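Beta-lactamase (Francisella tularensis subsp. tularensis, PDB 3P09) probably hydrolyses the beta-lactam ring of antibiotics to a substituted beta-amino acid, as a member of the class A beta-lactamase family. Local coordinates at residues K183-L188 and D200-Y205; F218-D223 and A243-K248. All coordinates share one frame; numbering follows the deposited sequence.

Contact 1: K183-L188 and D200-Y205; sequences KDIYKL and DIFIKY
F202 extends straight out from helix 196-208, its CG trans to the backbone N (chi1 -180°), and its ring reaches helix 178-190 with one face against L188, whose CG stands trans to the carbonyl carbon (chi1 -76°), a setting that carries CD1 on to the CZ end of the ring. L188 CB does most of the touching: it lies over one face of the F202 ring, 4.0 Å from its centroid and 26° off the normal, a CH-pi contact displaced toward the rim. Its nearest ring atom is F202 CE2, at 3.6 Å. Further along the leucine, CD1 comes to 3.9 Å from F202 CZ, so CB and one methyl both follow the outer part of the ring. I185 makes the lighter touch, its CG1 4.2 Å from F202 CE2. The carbonyl O of I185 approaches the same ring carbon obliquely, at 4.0 Å.

Of segment 200-205, F202 alone touches segment 183-188, where the nearest CA atoms, those of L188 and F202, are 7.6 Å apart; a long, flat, rigid side chain suits that reach, while leucine and isoleucine offer branched surfaces for it to lie against. Helix 66-80 joins the cluster, L75 meeting F202 and F68 meeting I185, and I185 also packs on V242 and I244 of strand 239-246. This places the contact in the interior of the enzyme, where the helical part of the class A fold meets the sheet. With all three side chains buried and hydrocarbon, cohesion here comes from dispersion and the exclusion of water, with a modest CH-pi component, and not from polar bonding.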
loop_
_atom_site.group_PDB
_atom_site.type_symbol
_atom_site.label_atom_id
_atom_site.label_comp_id
_atom_site.label_asym_id
_atom_site.label_seq_id
_atom_site.Cartn_x
_atom_site.Cartn_y
_atom_site.Cartn_z
ATOM N N LYS A 183 7.459 6.384 4.119
ATOM C CA LYS A 183 8.782 6.621 3.544
ATOM C C LYS A 183 8.999 5.718 2.312
ATOM O O LYS A 183 9.587 6.139 1.315
ATOM C CB LYS A 183 9.886 6.405 4.593
ATOM C CG LYS A 183 9.927 7.496 5.678
ATOM C CD LYS A 183 11.231 7.486 6.490
ATOM C CE LYS A 183 11.615 6.094 6.906
ATOM N NZ LYS A 183 13.026 6.022 7.410
ATOM N N ASP A 184 8.505 4.485 2.373
ATOM C CA ASP A 184 8.676 3.549 1.253
ATOM C C ASP A 184 8.003 4.026 -0.028
ATOM O O ASP A 184 8.600 3.992 -1.099
ATOM C CB ASP A 184 8.104 2.171 1.588
ATOM C CG ASP A 184 8.960 1.405 2.575
ATOM O OD1 ASP A 184 10.130 1.801 2.798
ATOM O OD2 ASP A 184 8.457 0.398 3.119
ATOM N N ILE A 185 6.745 4.434 0.075
ATOM C CA ILE A 185 6.019 4.820 -1.133
ATOM C C ILE A 185 6.617 6.103 -1.700
ATOM O O ILE A 185 6.698 6.276 -2.912
ATOM C CB ILE A 185 4.490 4.957 -0.882
ATOM C CG1 ILE A 185 3.722 4.836 -2.206
ATOM C CG2 ILE A 185 4.161 6.266 -0.181
ATOM C CD1 ILE A 185 2.204 4.700 -2.020
ATOM N N TYR A 186 7.065 6.995 -0.824
ATOM C CA TYR A 186 7.674 8.252 -1.278
ATOM C C TYR A 186 8.991 7.964 -1.982
ATOM O O TYR A 186 9.288 8.524 -3.039
ATOM C CB TYR A 186 7.946 9.180 -0.090
ATOM C CG TYR A 186 8.415 10.555 -0.510
ATOM C CD1 TYR A 186 9.768 10.837 -0.665
ATOM C CD2 TYR A 186 7.500 11.567 -0.776
ATOM C CE1 TYR A 186 10.199 12.106 -1.060
ATOM C CE2 TYR A 186 7.916 12.826 -1.179
ATOM C CZ TYR A 186 9.265 13.091 -1.315
ATOM O OH TYR A 186 9.666 14.346 -1.709
ATOM N N LYS A 187 9.793 7.088 -1.382
ATOM C CA LYS A 187 11.101 6.782 -1.946
ATOM C C LYS A 187 10.939 6.137 -3.318
ATOM O O LYS A 187 11.666 6.466 -4.271
ATOM C CB LYS A 187 11.897 5.886 -1.001
ATOM C CG LYS A 187 13.308 5.578 -1.468
ATOM C CD LYS A 187 14.167 5.149 -0.281
ATOM C CE LYS A 187 15.590 4.822 -0.708
ATOM N NZ LYS A 187 16.255 5.972 -1.387
ATOM N N LEU A 188 9.962 5.245 -3.437
ATOM C CA LEU A 188 9.740 4.572 -4.721
ATOM C C LEU A 188 9.280 5.541 -5.820
ATOM O O LEU A 188 9.701 5.446 -6.978
ATOM C CB LEU A 188 8.744 3.423 -4.557
ATOM C CG LEU A 188 9.310 2.151 -3.900
ATOM C CD1 LEU A 188 8.193 1.209 -3.533
ATOM C CD2 LEU A 188 10.329 1.451 -4.817
ATOM N N ASP A 200 8.015 6.855 -13.084
ATOM C CA ASP A 200 6.809 7.277 -13.786
ATOM C C ASP A 200 5.824 6.104 -13.923
ATOM O O ASP A 200 4.610 6.265 -13.813
ATOM C CB ASP A 200 7.172 7.871 -15.150
ATOM C CG ASP A 200 7.815 9.258 -15.036
ATOM O OD1 ASP A 200 7.687 9.894 -13.965
ATOM O OD2 ASP A 200 8.442 9.715 -16.020
ATOM N N ILE A 201 6.363 4.915 -14.132
ATOM C CA ILE A 201 5.539 3.718 -14.284
ATOM C C ILE A 201 4.865 3.378 -12.972
ATOM O O ILE A 201 3.665 3.056 -12.922
ATOM C CB ILE A 201 6.411 2.523 -14.749
ATOM C CG1 ILE A 201 6.838 2.737 -16.214
ATOM C CG2 ILE A 201 5.650 1.213 -14.594
ATOM C CD1 ILE A 201 7.914 1.775 -16.705
ATOM N N PHE A 202 5.641 3.454 -11.896
ATOM C CA PHE A 202 5.124 3.191 -10.565
ATOM C C PHE A 202 3.985 4.156 -10.230
ATOM O O PHE A 202 2.913 3.758 -9.771
ATOM C CB PHE A 202 6.264 3.325 -9.557
ATOM C CG PHE A 202 5.861 3.075 -8.131
ATOM C CD1 PHE A 202 5.615 1.786 -7.686
ATOM C CD2 PHE A 202 5.773 4.126 -7.229
ATOM C CE1 PHE A 202 5.265 1.544 -6.367
ATOM C CE2 PHE A 202 5.421 3.900 -5.904
ATOM C CZ PHE A 202 5.170 2.608 -5.470
ATOM N N ILE A 203 4.232 5.434 -10.460
ATOM C CA ILE A 203 3.239 6.467 -10.207
ATOM C C ILE A 203 1.956 6.220 -10.998
ATOM O O ILE A 203 0.855 6.337 -10.465
ATOM C CB ILE A 203 3.812 7.841 -10.587
ATOM C CG1 ILE A 203 4.783 8.306 -9.494
ATOM C CG2 ILE A 203 2.692 8.851 -10.810
ATOM C CD1 ILE A 203 5.649 9.495 -9.903
ATOM N N LYS A 204 2.096 5.875 -12.272
ATOM C CA LYS A 204 0.917 5.606 -13.093
ATOM C C LYS A 204 0.089 4.418 -12.562
ATOM O O LYS A 204 -1.142 4.479 -12.529
ATOM C CB LYS A 204 1.305 5.420 -14.566
ATOM C CG LYS A 204 0.131 5.224 -15.532
ATOM C CD LYS A 204 -0.872 6.375 -15.457
ATOM C CE LYS A 204 -1.767 6.449 -16.698
ATOM N NZ LYS A 204 -2.685 5.281 -16.838
ATOM N N TYR A 205 0.750 3.343 -12.137
ATOM C CA TYR A 205 0.013 2.223 -11.537
ATOM C C TYR A 205 -0.831 2.684 -10.346
ATOM O O TYR A 205 -1.999 2.311 -10.196
ATOM C CB TYR A 205 0.954 1.149 -10.991
ATOM C CG TYR A 205 1.778 0.344 -11.971
ATOM C CD1 TYR A 205 1.245 -0.148 -13.156
ATOM C CD2 TYR A 205 3.101 0.033 -11.663
ATOM C CE1 TYR A 205 2.042 -0.917 -14.031
ATOM C CE2 TYR A 205 3.888 -0.721 -12.510
ATOM C CZ TYR A 205 3.362 -1.201 -13.687
ATOM O OH TYR A 205 4.208 -1.949 -14.495
#

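Contact 2: F218-D223 and A243-K248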
loop_
_atom_site.group_PDB
_atom_site.type_symbol
_atom_site.label_atom_id
_atom_site.label_comp_id
_atom_site.label_asym_id
_atom_site.label_seq_id
_atom_site.Cartn_x
_atom_site.Cartn_y
_atom_site.Cartn_z
ATOM N N PHE A 218 -11.473 10.032 -0.726
ATOM C CA PHE A 218 -12.803 10.504 -0.364
ATOM C C PHE A 218 -12.772 11.901 0.271
ATOM O O PHE A 218 -13.759 12.636 0.230
ATOM C CB PHE A 218 -13.413 9.496 0.615
ATOM C CG PHE A 218 -14.832 9.792 1.013
ATOM C CD1 PHE A 218 -15.108 10.601 2.103
ATOM C CD2 PHE A 218 -15.890 9.224 0.321
ATOM C CE1 PHE A 218 -16.421 10.859 2.482
ATOM C CE2 PHE A 218 -17.201 9.481 0.695
ATOM C CZ PHE A 218 -17.461 10.296 1.777
ATOM N N SER A 219 -11.635 12.267 0.857
ATOM C CA SER A 219 -11.555 13.490 1.637
ATOM C C SER A 219 -10.612 14.535 1.056
ATOM O O SER A 219 -10.488 15.625 1.613
ATOM C CB SER A 219 -11.144 13.173 3.077
ATOM O OG SER A 219 -12.108 12.335 3.697
HETATM N N MSE A 220 -9.939 14.196 -0.037
HETATM C CA MSE A 220 -9.027 15.120 -0.702
HETATM C C MSE A 220 -9.849 16.161 -1.468
HETATM O O MSE A 220 -10.903 15.846 -2.027
HETATM C CB MSE A 220 -8.083 14.366 -1.668
HETATM C CG MSE A 220 -6.867 13.599 -1.031
HETATM SE SE MSE A 220 -6.059 14.582 0.402
HETATM C CE MSE A 220 -6.971 13.724 1.902
ATOM N N PRO A 221 -9.375 17.414 -1.498
ATOM C CA PRO A 221 -10.009 18.361 -2.421
ATOM C C PRO A 221 -9.985 17.787 -3.828
ATOM O O PRO A 221 -9.025 17.117 -4.211
ATOM C CB PRO A 221 -9.112 19.594 -2.329
ATOM C CG PRO A 221 -8.479 19.491 -0.982
ATOM C CD PRO A 221 -8.251 18.020 -0.769
ATOM N N LYS A 222 -11.031 18.044 -4.598
ATOM C CA LYS A 222 -11.214 17.366 -5.881
ATOM C C LYS A 222 -10.182 17.732 -6.958
ATOM O O LYS A 222 -10.003 16.992 -7.926
ATOM C CB LYS A 222 -12.652 17.561 -6.370
ATOM C CG LYS A 222 -13.672 17.070 -5.342
ATOM C CD LYS A 222 -15.101 17.425 -5.708
ATOM C CE LYS A 222 -16.058 17.013 -4.597
ATOM N NZ LYS A 222 -17.486 17.159 -4.996
ATOM N N ASP A 223 -9.488 18.852 -6.773
ATOM C CA ASP A 223 -8.415 19.247 -7.686
ATOM C C ASP A 223 -7.025 18.755 -7.248
ATOM O O ASP A 223 -6.016 19.074 -7.883
ATOM C CB ASP A 223 -8.403 20.764 -7.884
ATOM C CG ASP A 223 -8.490 21.524 -6.576
ATOM O OD1 ASP A 223 -9.277 21.111 -5.696
ATOM O OD2 ASP A 223 -7.774 22.535 -6.427
ATOM N N ALA A 243 -0.770 6.590 0.250
ATOM C CA ALA A 243 -1.041 7.405 -0.919
ATOM C C ALA A 243 0.090 8.347 -1.255
ATOM O O ALA A 243 0.885 8.718 -0.387
ATOM C CB ALA A 243 -2.305 8.195 -0.698
ATOM N N ILE A 244 0.164 8.712 -2.533
ATOM C CA ILE A 244 0.926 9.885 -2.931
ATOM C C ILE A 244 -0.084 10.913 -3.388
ATOM O O ILE A 244 -1.031 10.588 -4.105
ATOM C CB ILE A 244 1.871 9.618 -4.099
ATOM C CG1 ILE A 244 2.896 8.540 -3.746
ATOM C CG2 ILE A 244 2.576 10.915 -4.474
ATOM C CD1 ILE A 244 3.789 8.908 -2.629
ATOM N N ILE A 245 0.121 12.157 -2.982
ATOM C CA ILE A 245 -0.840 13.216 -3.253
ATOM C C ILE A 245 -0.097 14.399 -3.834
ATOM O O ILE A 245 0.987 14.734 -3.359
ATOM C CB ILE A 245 -1.524 13.673 -1.958
ATOM C CG1 ILE A 245 -2.209 12.478 -1.282
ATOM C CG2 ILE A 245 -2.498 14.807 -2.236
ATOM C CD1 ILE A 245 -2.754 12.775 0.111
ATOM N N TRP A 246 -0.675 14.994 -4.877
ATOM C CA TRP A 246 -0.141 16.203 -5.495
ATOM C C TRP A 246 -1.111 17.328 -5.214
ATOM O O TRP A 246 -2.096 17.492 -5.936
ATOM C CB TRP A 246 -0.030 16.035 -7.012
ATOM C CG TRP A 246 1.043 15.083 -7.469
ATOM C CD1 TRP A 246 2.281 15.410 -7.945
ATOM C CD2 TRP A 246 0.961 13.650 -7.512
ATOM N NE1 TRP A 246 2.975 14.264 -8.268
ATOM C CE2 TRP A 246 2.188 13.176 -8.010
ATOM C CE3 TRP A 246 -0.026 12.724 -7.165
ATOM C CZ2 TRP A 246 2.446 11.819 -8.182
ATOM C CZ3 TRP A 246 0.236 11.380 -7.329
ATOM C CH2 TRP A 246 1.462 10.940 -7.835
ATOM N N PRO A 247 -0.857 18.100 -4.150
ATOM C CA PRO A 247 -1.758 19.209 -3.843
ATOM C C PRO A 247 -1.640 20.254 -4.943
ATOM O O PRO A 247 -0.562 20.417 -5.513
ATOM C CB PRO A 247 -1.194 19.768 -2.526
ATOM C CG PRO A 247 -0.231 18.697 -2.008
ATOM C CD PRO A 247 0.315 18.082 -3.258
ATOM N N LYS A 248 -2.723 20.960 -5.241
ATOM C CA LYS A 248 -2.671 21.970 -6.295
ATOM C C LYS A 248 -1.572 22.995 -6.028
ATOM O O LYS A 248 -1.544 23.629 -4.974
ATOM C CB LYS A 248 -4.016 22.682 -6.433
ATOM C CG LYS A 248 -4.142 23.528 -7.697
ATOM C CD LYS A 248 -5.519 24.172 -7.785
ATOM C CE LYS A 248 -5.694 24.948 -9.080
ATOM N NZ LYS A 248 -6.996 25.671 -9.107
#
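The irregular segment 218-223 passes beside the end of strand 239-246 and the turn that follows, the touching parts running 43° apart, with the CA atoms 8.8 Å apart at M220 and I245 and closing to 6.5 Å at D223 and K248. At the wider end M220, present as selenomethionine, spans the gap. Its chain is bent at both chi2 and chi3, which lets the selenium rather than the terminal methyl meet I245, with SE 3.8 Å from CD1. The I245 branch answers with CG1 trans to the carbonyl carbon (chi1 -57°) and CD1 at its end, and the two side chains cross at about a right angle. Both are buried; methionine's long, flexible chain can bend to carry its heteroatom across the wide backbone separation, and isoleucine, being beta-branched, suits a strand.

Strand 239-246 belongs to the five-stranded antiparallel sheet of the class A beta-lactamase fold, and segment 218-223 leads into its neighbour, the outermost strand 225-232. I245 and W246 are tied by backbone hydrogen bonds to I253 and I225, in the strands on either side, while S219 bonds to the backbone of Q275 in helix 271-289, which also touches P247 through Y289.

Where the backbones draw close, D223 and K248 meet at the surface, both exposed, as suits residues whose charged ends can be hydrated. The lysine chain is extended, and D223 OD2 lies against its aliphatic portion, only 3.1 Å from CD. Any attraction between the opposite charges is probably weak and screened by solvent, for K248 NZ stands 4.2 Å from D223 OD2, beyond salt-bridge distance.

Contacts 1 and 2 lie with their centres about 16 Å apart and join through opposite sides of one strand: I245 turns toward the 218-223 loop, whereas I244 and W246 turn to the helices of contact 1. I185 CG2 meets I244 CD1 at 3.6 Å, and I203 CG2 reaches W246 CH2 at 3.8 Å, so each helix of contact 1 has its own footing on segment 243-248. The pattern S64, K67, S125 and K229 fits the active site expected of a class A enzyme; the I185 side chain lies near it without touching. Contact 1 is also the more central, its centre about 10 Å from the centre of the chain, against about 17 Å for the centre of contact 2.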